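Local coordinates for uncharacterized HDOD domain protein (Geobacter sulfurreducens, PDB 3HC1), which is of unknown function but binds a pair of iron(III) ions in an HD-type site and is probably a metal-dependent phosphohydrolase, at residues E10-L15 and H193-F198; R17-G22 and F161-E166; A199-W204 and F209-I214. All coordinates share one frame; numbering follows the deposited sequence. Where two conformers were deposited one is given.

Interaction 1: residues E10-L15 and H193-F198; sequences ETRLTL and HCEVGF. With FE (Fe (III) ion), chain B.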
loop_
_atom_site.group_PDB
_atom_site.type_symbol
_atom_site.label_atom_id
_atom_site.label_comp_id
_atom_site.label_asym_id
_atom_site.label_seq_id
_atom_site.Cartn_x
_atom_site.Cartn_y
_atom_site.Cartn_z
ATOM N N GLU A 10 -4.082 -18.180 -13.963
ATOM C CA GLU A 10 -4.340 -17.596 -15.288
ATOM C C GLU A 10 -5.835 -17.472 -15.540
ATOM O O GLU A 10 -6.267 -16.520 -16.193
ATOM C CB GLU A 10 -3.660 -18.342 -16.442
ATOM C CG GLU A 10 -3.745 -17.567 -17.790
ATOM C CD GLU A 10 -3.540 -16.060 -17.623
ATOM O OE1 GLU A 10 -2.574 -15.664 -16.938
ATOM O OE2 GLU A 10 -4.337 -15.267 -18.165
ATOM N N THR A 11 -6.624 -18.402 -15.007
ATOM C CA THR A 11 -8.073 -18.315 -15.133
ATOM C C THR A 11 -8.576 -17.049 -14.440
ATOM O O THR A 11 -9.330 -16.272 -15.002
ATOM C CB THR A 11 -8.780 -19.579 -14.561
ATOM O OG1 THR A 11 -8.454 -20.700 -15.390
ATOM C CG2 THR A 11 -10.320 -19.410 -14.485
ATOM N N ARG A 12 -8.149 -16.865 -13.208
ATOM C CA ARG A 12 -8.466 -15.638 -12.459
ATOM C C ARG A 12 -7.839 -14.402 -13.100
ATOM O O ARG A 12 -8.450 -13.337 -13.087
ATOM C CB ARG A 12 -8.023 -15.793 -10.993
ATOM C CG ARG A 12 -8.961 -16.665 -10.164
ATOM C CD ARG A 12 -8.210 -17.588 -9.242
ATOM N NE ARG A 12 -7.200 -16.859 -8.488
ATOM C CZ ARG A 12 -5.999 -17.328 -8.143
ATOM N NH1 ARG A 12 -5.618 -18.554 -8.469
ATOM N NH2 ARG A 12 -5.159 -16.547 -7.463
ATOM N N LEU A 13 -6.620 -14.527 -13.646
ATOM C CA LEU A 13 -5.980 -13.384 -14.325
ATOM C C LEU A 13 -6.712 -13.064 -15.628
ATOM O O LEU A 13 -6.974 -11.904 -15.890
ATOM C CB LEU A 13 -4.468 -13.584 -14.548
ATOM C CG LEU A 13 -3.570 -13.451 -13.317
ATOM C CD1 LEU A 13 -2.167 -13.969 -13.636
ATOM C CD2 LEU A 13 -3.495 -12.007 -12.822
ATOM N N THR A 14 -7.123 -14.094 -16.394
ATOM C CA THR A 14 -7.926 -13.869 -17.608
ATOM C C THR A 14 -9.232 -13.168 -17.266
ATOM O O THR A 14 -9.593 -12.188 -17.889
ATOM C CB THR A 14 -8.208 -15.203 -18.371
ATOM O OG1 THR A 14 -6.979 -15.695 -18.901
ATOM C CG2 THR A 14 -9.167 -14.999 -19.496
ATOM N N LEU A 15 -9.931 -13.667 -16.249
ATOM C CA LEU A 15 -11.191 -13.045 -15.803
ATOM C C LEU A 15 -10.937 -11.599 -15.358
ATOM O O LEU A 15 -11.729 -10.716 -15.661
ATOM C CB LEU A 15 -11.840 -13.865 -14.674
ATOM C CG LEU A 15 -12.518 -15.160 -15.090
ATOM C CD1 LEU A 15 -12.885 -15.958 -13.838
ATOM C CD2 LEU A 15 -13.754 -14.870 -15.993
ATOM N N HIS A 193 -9.584 -8.458 -6.437
ATOM C CA HIS A 193 -8.768 -7.249 -6.559
ATOM C C HIS A 193 -7.261 -7.541 -6.633
ATOM O O HIS A 193 -6.501 -6.664 -7.107
ATOM C CB HIS A 193 -9.031 -6.250 -5.431
ATOM C CG HIS A 193 -8.584 -6.729 -4.089
ATOM N ND1 HIS A 193 -9.254 -7.718 -3.389
ATOM C CD2 HIS A 193 -7.504 -6.405 -3.347
ATOM C CE1 HIS A 193 -8.622 -7.939 -2.252
ATOM N NE2 HIS A 193 -7.573 -7.138 -2.191
ATOM N N CYS A 194 -6.823 -8.703 -6.142
ATOM C CA CYS A 194 -5.439 -9.172 -6.332
ATOM C C CYS A 194 -5.112 -9.296 -7.801
ATOM O O CYS A 194 -4.161 -8.717 -8.290
ATOM C CB CYS A 194 -5.191 -10.489 -5.651
ATOM S SG CYS A 194 -5.391 -10.443 -3.854
ATOM N N GLU A 195 -5.938 -10.004 -8.542
ATOM C CA GLU A 195 -5.710 -10.179 -9.970
ATOM C C GLU A 195 -5.987 -8.958 -10.820
ATOM O O GLU A 195 -5.226 -8.637 -11.753
ATOM C CB GLU A 195 -6.567 -11.356 -10.441
ATOM C CG GLU A 195 -6.127 -12.641 -9.792
ATOM C CD GLU A 195 -6.851 -12.955 -8.489
ATOM O OE1 GLU A 195 -7.607 -12.134 -7.945
ATOM O OE2 GLU A 195 -6.643 -14.053 -8.024
ATOM N N VAL A 196 -7.084 -8.256 -10.497
ATOM C CA VAL A 196 -7.364 -7.004 -11.136
ATOM C C VAL A 196 -6.253 -6.019 -10.870
ATOM O O VAL A 196 -5.853 -5.323 -11.790
ATOM C CB VAL A 196 -8.742 -6.399 -10.677
ATOM C CG1 VAL A 196 -9.042 -4.985 -11.263
ATOM C CG2 VAL A 196 -9.847 -7.355 -11.138
ATOM N N GLY A 197 -5.778 -5.932 -9.623
ATOM C CA GLY A 197 -4.708 -4.957 -9.288
ATOM C C GLY A 197 -3.432 -5.305 -10.035
ATOM O O GLY A 197 -2.665 -4.419 -10.474
ATOM N N PHE A 198 -3.190 -6.594 -10.151
ATOM C CA PHE A 198 -1.984 -7.082 -10.918
ATOM C C PHE A 198 -2.074 -6.646 -12.387
ATOM O O PHE A 198 -1.136 -6.042 -12.931
ATOM C CB PHE A 198 -1.894 -8.602 -10.786
ATOM C CG PHE A 198 -0.763 -9.216 -11.529
ATOM C CD1 PHE A 198 0.494 -9.367 -10.906
ATOM C CD2 PHE A 198 -0.945 -9.655 -12.841
ATOM C CE1 PHE A 198 1.522 -10.006 -11.587
ATOM C CE2 PHE A 198 0.107 -10.245 -13.561
ATOM C CZ PHE A 198 1.337 -10.399 -12.921
HETATM FE FE FE B . -6.324 -6.603 -0.340
HETATM O O HOH W 1 -5.379 -6.260 1.262
#
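R12 and E195 both set CG beside the backbone N, with chi1 -76° in R12, and both chains then bend so that the guanidinium and the carboxylate meet between the helices. The arginine approaches side-on with two nitrogens, and both bind one oxygen. R12 NE lies 2.9 Å from E195 OE2, and R12 NH2 lies 3.0 Å from that same OE2. The two planes stand almost perpendicular, 88° apart. NE reaches OE2 from above the carboxylate plane, while NH2 meets it nearly along the C-O direction. The other oxygen, OE1, forms a hydrogen bond with S192 OG, so both ends of this buried carboxylate have partners. A lysine in place of R12 would probably give up the two-nitrogen grip and leave E195 OE2 held by one donor at most. Next to the salt bridge the contact is apolar. L13 CD2 packs against F198 CD2 at 3.5 Å and also against E195 CB at 3.9 Å. The axes of the short helical segments approach to 8.6 Å and cross at -65°. Helix 9-21 thus lies across the start of helix 193-203. Two residues before E195, H193 makes no contact with 10-15 and binds iron(III) through NE2 at 2.3 Å. D153, H217, H218 and E249 bind the same ion, which also carries a water. Together they form one half of the two-iron centre of this HD-superfamily domain.

Interaction 2: residues R17-G22 and F161-E166; sequences REFMSG and FFRGKE
F19 is the main partner of R163. The F19 ring takes the R163 guanidinium flat on one face. The planes are 9° apart and the group centres 4.4 Å. R163 CZ sits 13° off the ring normal, which makes this a cation-pi stack. The aliphatic part of the arginine packs on the same ring, with R163 CG 3.5 Å from F19 CE2. The F19 carbonyl also takes part: R163 NH1 is 2.6 Å from F19 O, but the bond is bent at 117° and weak. The contact joins the C-terminal part of helix 9-21 to the break between helices 154-162 and 164-177 of the all-helical HDOD domain. R163 is the first residue to leave the former helix and the N-cap residue of the latter. Its chain bends at chi2 and again at chi3, which folds the guanidinium back over the ring. A weak, long salt bridge from R163 NE to E166 OE1, 3.3 Å, holds its edge. M20, a selenomethionine, points away from 161-166 and packs on F158. G22 closes the segment, with its CA 4.4 Å from R163 NH1.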
loop_
_atom_site.group_PDB
_atom_site.type_symbol
_atom_site.label_atom_id
_atom_site.label_comp_id
_atom_site.label_asym_id
_atom_site.label_seq_id
_atom_site.Cartn_x
_atom_site.Cartn_y
_atom_site.Cartn_z
ATOM N N ARG A 17 -8.575 -9.590 -16.519
ATOM C CA ARG A 17 -8.423 -8.727 -17.734
ATOM C C ARG A 17 -9.753 -8.458 -18.407
ATOM O O ARG A 17 -10.052 -7.320 -18.729
ATOM C CB ARG A 17 -7.391 -9.235 -18.715
ATOM C CG ARG A 17 -5.991 -9.109 -18.148
ATOM C CD ARG A 17 -4.975 -9.597 -19.165
ATOM N NE ARG A 17 -5.313 -10.936 -19.648
ATOM C CZ ARG A 17 -4.834 -12.093 -19.190
ATOM N NH1 ARG A 17 -3.954 -12.160 -18.198
ATOM N NH2 ARG A 17 -5.252 -13.218 -19.749
ATOM N N GLU A 18 -10.617 -9.463 -18.494
ATOM C CA GLU A 18 -11.968 -9.226 -19.070
ATOM C C GLU A 18 -12.788 -8.249 -18.233
ATOM O O GLU A 18 -13.523 -7.397 -18.766
ATOM C CB GLU A 18 -12.749 -10.537 -19.182
ATOM C CG GLU A 18 -12.025 -11.660 -19.945
ATOM C CD GLU A 18 -12.002 -11.468 -21.475
ATOM O OE1 GLU A 18 -12.541 -10.450 -21.978
ATOM O OE2 GLU A 18 -11.438 -12.352 -22.166
ATOM N N PHE A 19 -12.660 -8.347 -16.915
ATOM C CA PHE A 19 -13.320 -7.391 -16.004
ATOM C C PHE A 19 -12.862 -5.933 -16.296
ATOM O O PHE A 19 -13.628 -4.993 -16.131
ATOM C CB PHE A 19 -12.970 -7.757 -14.541
ATOM C CG PHE A 19 -13.926 -7.225 -13.504
ATOM C CD1 PHE A 19 -15.169 -7.833 -13.302
ATOM C CD2 PHE A 19 -13.562 -6.191 -12.671
ATOM C CE1 PHE A 19 -16.052 -7.389 -12.298
ATOM C CE2 PHE A 19 -14.439 -5.741 -11.668
ATOM C CZ PHE A 19 -15.687 -6.351 -11.493
HETATM N N MSE A 20 -11.605 -5.739 -16.676
HETATM C CA MSE A 20 -11.167 -4.372 -17.012
HETATM C C MSE A 20 -11.580 -3.912 -18.458
HETATM O O MSE A 20 -11.903 -2.748 -18.672
HETATM C CB MSE A 20 -9.687 -4.267 -16.831
HETATM C CG MSE A 20 -9.325 -4.220 -15.409
HETATM SE SE MSE A 20 -7.450 -4.540 -15.266
HETATM C CE MSE A 20 -6.694 -3.311 -16.212
ATOM N N SER A 21 -11.543 -4.830 -19.418
ATOM C CA SER A 21 -12.111 -4.641 -20.796
ATOM C C SER A 21 -13.383 -3.829 -20.900
ATOM O O SER A 21 -13.530 -3.008 -21.798
ATOM C CB SER A 21 -12.473 -5.993 -21.420
ATOM O OG SER A 21 -11.345 -6.836 -21.590
ATOM N N GLY A 22 -14.330 -4.090 -20.015
ATOM C CA GLY A 22 -15.626 -3.448 -20.081
ATOM C C GLY A 22 -15.617 -2.030 -19.567
ATOM O O GLY A 22 -16.634 -1.333 -19.658
ATOM N N PHE A 161 -14.340 2.387 -7.946
ATOM C CA PHE A 161 -14.574 3.614 -8.719
ATOM C C PHE A 161 -15.078 3.301 -10.134
ATOM O O PHE A 161 -15.795 4.108 -10.733
ATOM C CB PHE A 161 -13.317 4.472 -8.834
ATOM C CG PHE A 161 -12.939 5.250 -7.597
ATOM C CD1 PHE A 161 -13.852 5.494 -6.550
ATOM C CD2 PHE A 161 -11.659 5.805 -7.520
ATOM C CE1 PHE A 161 -13.494 6.235 -5.475
ATOM C CE2 PHE A 161 -11.290 6.572 -6.419
ATOM C CZ PHE A 161 -12.216 6.783 -5.399
ATOM N N PHE A 162 -14.681 2.144 -10.675
ATOM C CA PHE A 162 -14.890 1.885 -12.094
ATOM C C PHE A 162 -15.860 0.797 -12.399
ATOM O O PHE A 162 -16.333 0.726 -13.520
ATOM C CB PHE A 162 -13.557 1.663 -12.811
ATOM C CG PHE A 162 -12.713 2.878 -12.826
ATOM C CD1 PHE A 162 -12.830 3.798 -13.864
ATOM C CD2 PHE A 162 -11.882 3.159 -11.777
ATOM C CE1 PHE A 162 -12.075 4.959 -13.866
ATOM C CE2 PHE A 162 -11.122 4.330 -11.758
ATOM C CZ PHE A 162 -11.220 5.229 -12.814
ATOM N N ARG A 163 -16.122 -0.064 -11.442
ATOM C CA ARG A 163 -17.150 -1.082 -11.546
ATOM C C ARG A 163 -18.002 -1.020 -10.274
ATOM O O ARG A 163 -18.321 -2.039 -9.702
ATOM C CB ARG A 163 -16.537 -2.494 -11.705
ATOM C CG ARG A 163 -15.667 -2.685 -12.939
ATOM C CD ARG A 163 -16.424 -2.500 -14.212
ATOM N NE ARG A 163 -17.447 -3.500 -14.429
ATOM C CZ ARG A 163 -17.346 -4.561 -15.236
ATOM N NH1 ARG A 163 -16.236 -4.811 -15.939
ATOM N NH2 ARG A 163 -18.387 -5.392 -15.350
ATOM N N GLY A 164 -18.358 0.189 -9.852
ATOM C CA GLY A 164 -19.044 0.386 -8.570
ATOM C C GLY A 164 -20.385 -0.307 -8.479
ATOM O O GLY A 164 -20.715 -0.972 -7.466
ATOM N N LYS A 165 -21.151 -0.156 -9.561
ATOM C CA LYS A 165 -22.481 -0.771 -9.660
ATOM C C LYS A 165 -22.372 -2.233 -9.243
ATOM O O LYS A 165 -23.154 -2.692 -8.410
ATOM C CB LYS A 165 -23.062 -0.574 -11.074
ATOM C CG LYS A 165 -24.527 -0.889 -11.251
ATOM C CD LYS A 165 -25.101 -0.290 -12.566
ATOM C CE LYS A 165 -24.157 -0.379 -13.781
ATOM N NZ LYS A 165 -24.906 -0.125 -15.050
ATOM N N GLU A 166 -21.333 -2.906 -9.743
ATOM C CA GLU A 166 -21.032 -4.295 -9.440
ATOM C C GLU A 166 -20.465 -4.486 -8.033
ATOM O O GLU A 166 -20.903 -5.377 -7.312
ATOM C CB GLU A 166 -20.005 -4.853 -10.452
ATOM C CG GLU A 166 -20.466 -4.991 -11.945
ATOM C CD GLU A 166 -20.585 -3.660 -12.728
ATOM O OE1 GLU A 166 -19.880 -2.681 -12.432
ATOM O OE2 GLU A 166 -21.400 -3.591 -13.675
#

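Interaction 3: residues A199-W204 and F209-I214; sequences ALAKRW and FICDTI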
loop_
_atom_site.group_PDB
_atom_site.type_symbol
_atom_site.label_atom_id
_atom_site.label_comp_id
_atom_site.label_asym_id
_atom_site.label_seq_id
_atom_site.Cartn_x
_atom_site.Cartn_y
_atom_site.Cartn_z
ATOM N N ALA A 199 -3.229 -6.913 -12.999
ATOM C CA ALA A 199 -3.480 -6.563 -14.406
ATOM C C ALA A 199 -3.312 -5.065 -14.597
ATOM O O ALA A 199 -2.802 -4.630 -15.595
ATOM C CB ALA A 199 -4.904 -6.944 -14.821
ATOM N N LEU A 200 -3.767 -4.282 -13.620
ATOM C CA LEU A 200 -3.663 -2.823 -13.653
ATOM C C LEU A 200 -2.257 -2.292 -13.526
ATOM O O LEU A 200 -1.785 -1.490 -14.346
ATOM C CB LEU A 200 -4.614 -2.162 -12.609
ATOM C CG LEU A 200 -4.753 -0.628 -12.671
ATOM C CD1 LEU A 200 -5.246 -0.083 -14.009
ATOM C CD2 LEU A 200 -5.642 -0.151 -11.543
ATOM N N ALA A 201 -1.548 -2.791 -12.548
ATOM C CA ALA A 201 -0.168 -2.441 -12.358
ATOM C C ALA A 201 0.704 -2.884 -13.554
ATOM O O ALA A 201 1.634 -2.144 -13.962
ATOM C CB ALA A 201 0.340 -3.072 -11.035
ATOM N N LYS A 202 0.391 -4.034 -14.143
ATOM C CA LYS A 202 1.080 -4.481 -15.367
ATOM C C LYS A 202 0.798 -3.550 -16.518
ATOM O O LYS A 202 1.722 -3.153 -17.208
ATOM C CB LYS A 202 0.738 -5.911 -15.775
ATOM C CG LYS A 202 1.240 -7.014 -14.807
ATOM C CD LYS A 202 2.767 -7.192 -14.832
ATOM C CE LYS A 202 3.180 -8.117 -15.924
ATOM N NZ LYS A 202 4.588 -7.913 -16.255
ATOM N N ARG A 203 -0.459 -3.148 -16.704
ATOM C CA ARG A 203 -0.784 -2.119 -17.702
ATOM C C ARG A 203 0.027 -0.838 -17.476
ATOM O O ARG A 203 0.516 -0.246 -18.440
ATOM C CB ARG A 203 -2.293 -1.816 -17.750
ATOM C CG ARG A 203 -2.605 -0.454 -18.340
ATOM C CD ARG A 203 -4.069 -0.193 -18.513
ATOM N NE ARG A 203 -4.509 -0.962 -19.628
ATOM C CZ ARG A 203 -4.889 -0.486 -20.812
ATOM N NH1 ARG A 203 -4.995 0.809 -21.084
ATOM N NH2 ARG A 203 -5.198 -1.368 -21.711
ATOM N N TRP A 204 0.224 -0.437 -16.213
ATOM C CA TRP A 204 0.965 0.763 -15.915
ATOM C C TRP A 204 2.475 0.635 -16.007
ATOM O O TRP A 204 3.173 1.576 -15.691
ATOM C CB TRP A 204 0.652 1.277 -14.497
ATOM C CG TRP A 204 -0.738 1.800 -14.306
ATOM C CD1 TRP A 204 -1.625 2.178 -15.266
ATOM C CD2 TRP A 204 -1.374 2.027 -13.048
ATOM N NE1 TRP A 204 -2.798 2.617 -14.673
ATOM C CE2 TRP A 204 -2.674 2.523 -13.317
ATOM C CE3 TRP A 204 -0.994 1.824 -11.719
ATOM C CZ2 TRP A 204 -3.562 2.865 -12.302
ATOM C CZ3 TRP A 204 -1.900 2.155 -10.700
ATOM C CH2 TRP A 204 -3.164 2.655 -11.002
ATOM N N PHE A 209 8.044 -6.596 -8.801
ATOM C CA PHE A 209 8.055 -6.748 -7.335
ATOM C C PHE A 209 6.784 -6.126 -6.752
ATOM O O PHE A 209 6.246 -6.627 -5.779
ATOM C CB PHE A 209 9.334 -6.246 -6.644
ATOM C CG PHE A 209 9.361 -4.792 -6.327
ATOM C CD1 PHE A 209 8.794 -4.324 -5.145
ATOM C CD2 PHE A 209 10.003 -3.884 -7.176
ATOM C CE1 PHE A 209 8.867 -2.978 -4.800
ATOM C CE2 PHE A 209 10.038 -2.486 -6.857
ATOM C CZ PHE A 209 9.470 -2.047 -5.672
ATOM N N ILE A 210 6.294 -5.074 -7.391
ATOM C CA ILE A 210 5.048 -4.395 -6.971
ATOM C C ILE A 210 3.870 -5.211 -7.467
ATOM O O ILE A 210 2.944 -5.496 -6.698
ATOM C CB ILE A 210 4.959 -2.925 -7.525
ATOM C CG1 ILE A 210 6.068 -2.071 -6.900
ATOM C CG2 ILE A 210 3.585 -2.288 -7.238
ATOM C CD1 ILE A 210 6.450 -0.796 -7.681
ATOM N N CYS A 211 3.875 -5.575 -8.747
ATOM C CA CYS A 211 2.802 -6.408 -9.317
ATOM C C CYS A 211 2.560 -7.639 -8.495
ATOM O O CYS A 211 1.416 -7.966 -8.157
ATOM C CB CYS A 211 3.141 -6.789 -10.756
ATOM S SG CYS A 211 3.137 -5.375 -11.891
ATOM N N ASP A 212 3.632 -8.338 -8.140
ATOM C CA ASP A 212 3.448 -9.569 -7.358
ATOM C C ASP A 212 2.926 -9.280 -5.918
ATOM O O ASP A 212 2.246 -10.082 -5.342
ATOM C CB ASP A 212 4.774 -10.289 -7.266
ATOM C CG ASP A 212 5.261 -10.838 -8.608
ATOM O OD1 ASP A 212 4.572 -10.712 -9.668
ATOM O OD2 ASP A 212 6.406 -11.368 -8.604
ATOM N N THR A 213 3.273 -8.140 -5.343
ATOM C CA THR A 213 2.822 -7.814 -4.022
ATOM C C THR A 213 1.293 -7.667 -4.071
ATOM O O THR A 213 0.613 -8.279 -3.251
ATOM C CB THR A 213 3.426 -6.519 -3.491
ATOM O OG1 THR A 213 4.843 -6.669 -3.302
ATOM C CG2 THR A 213 2.741 -6.124 -2.163
ATOM N N ILE A 214 0.792 -6.983 -5.113
ATOM C CA ILE A 214 -0.668 -6.787 -5.373
ATOM C C ILE A 214 -1.367 -8.151 -5.582
ATOM O O ILE A 214 -2.390 -8.404 -4.990
ATOM C CB ILE A 214 -0.876 -5.828 -6.551
ATOM C CG1 ILE A 214 -0.288 -4.441 -6.275
ATOM C CG2 ILE A 214 -2.379 -5.651 -6.905
ATOM C CD1 ILE A 214 -0.170 -3.589 -7.595
#
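C211 meets A201 and K202 across a helical hairpin. It directs its sulfur at the facing helix. With chi1 at -67°, SG sits beside its own backbone N and lies between two partners. A201 CB is 3.7 Å from C211 SG, and K202 CD is 3.5 Å from the same sulfur. The backbones also come nearest here, with A201 CA 5.8 Å from C211 CA. The small alanine and cysteine side chains point at each other's segment and fill this close approach. The lysine chain bends at chi2 and chi3 and passes the sulfur with its methylenes. Its NZ goes on to a salt bridge with E208. Helices 193-203 and 208-216 are consecutive and run antiparallel, at 166° between the short segments, with axes 9.0 Å apart. They form an alpha-alpha hairpin of the HDOD domain. H193 begins its first helix, and H217 and H218 directly follow its second. All three bind the same iron. No hydrogen bond crosses between 199-204 and 209-214, and the contact is one of side-chain packing. I214 returns to the interface one turn after C211: CD1 rests on A201 CB at 3.5 Å. The alanine methyl thus touches both C211 and I214. The I214 side chain lies about 5 Å from the side chains of H152 and H217.

Interactions 1 and 3 use successive parts of helix 193-203, while interactions 1 and 2 share helix 9-21. Interaction 3 is mostly buried and apolar, with the exposed K202 at its margin. Interaction 1 is partly buried and joins a salt bridge to leucine-phenylalanine packing. Interaction 2 lies at the surface and relies on a cation-pi stack. The three sites also touch one another. In the conformer given for E10, its OE2 meets R17 NH2 in a salt bridge of 2.7 Å between the first two. F198 and G197 of interaction 1 pack on C211 and I214 of interaction 3. M20 SE lies 3.5 Å from A199 CB, joining interactions 2 and 3. Interaction 1 contains an iron ligand; interaction 2 lies farther from the metals.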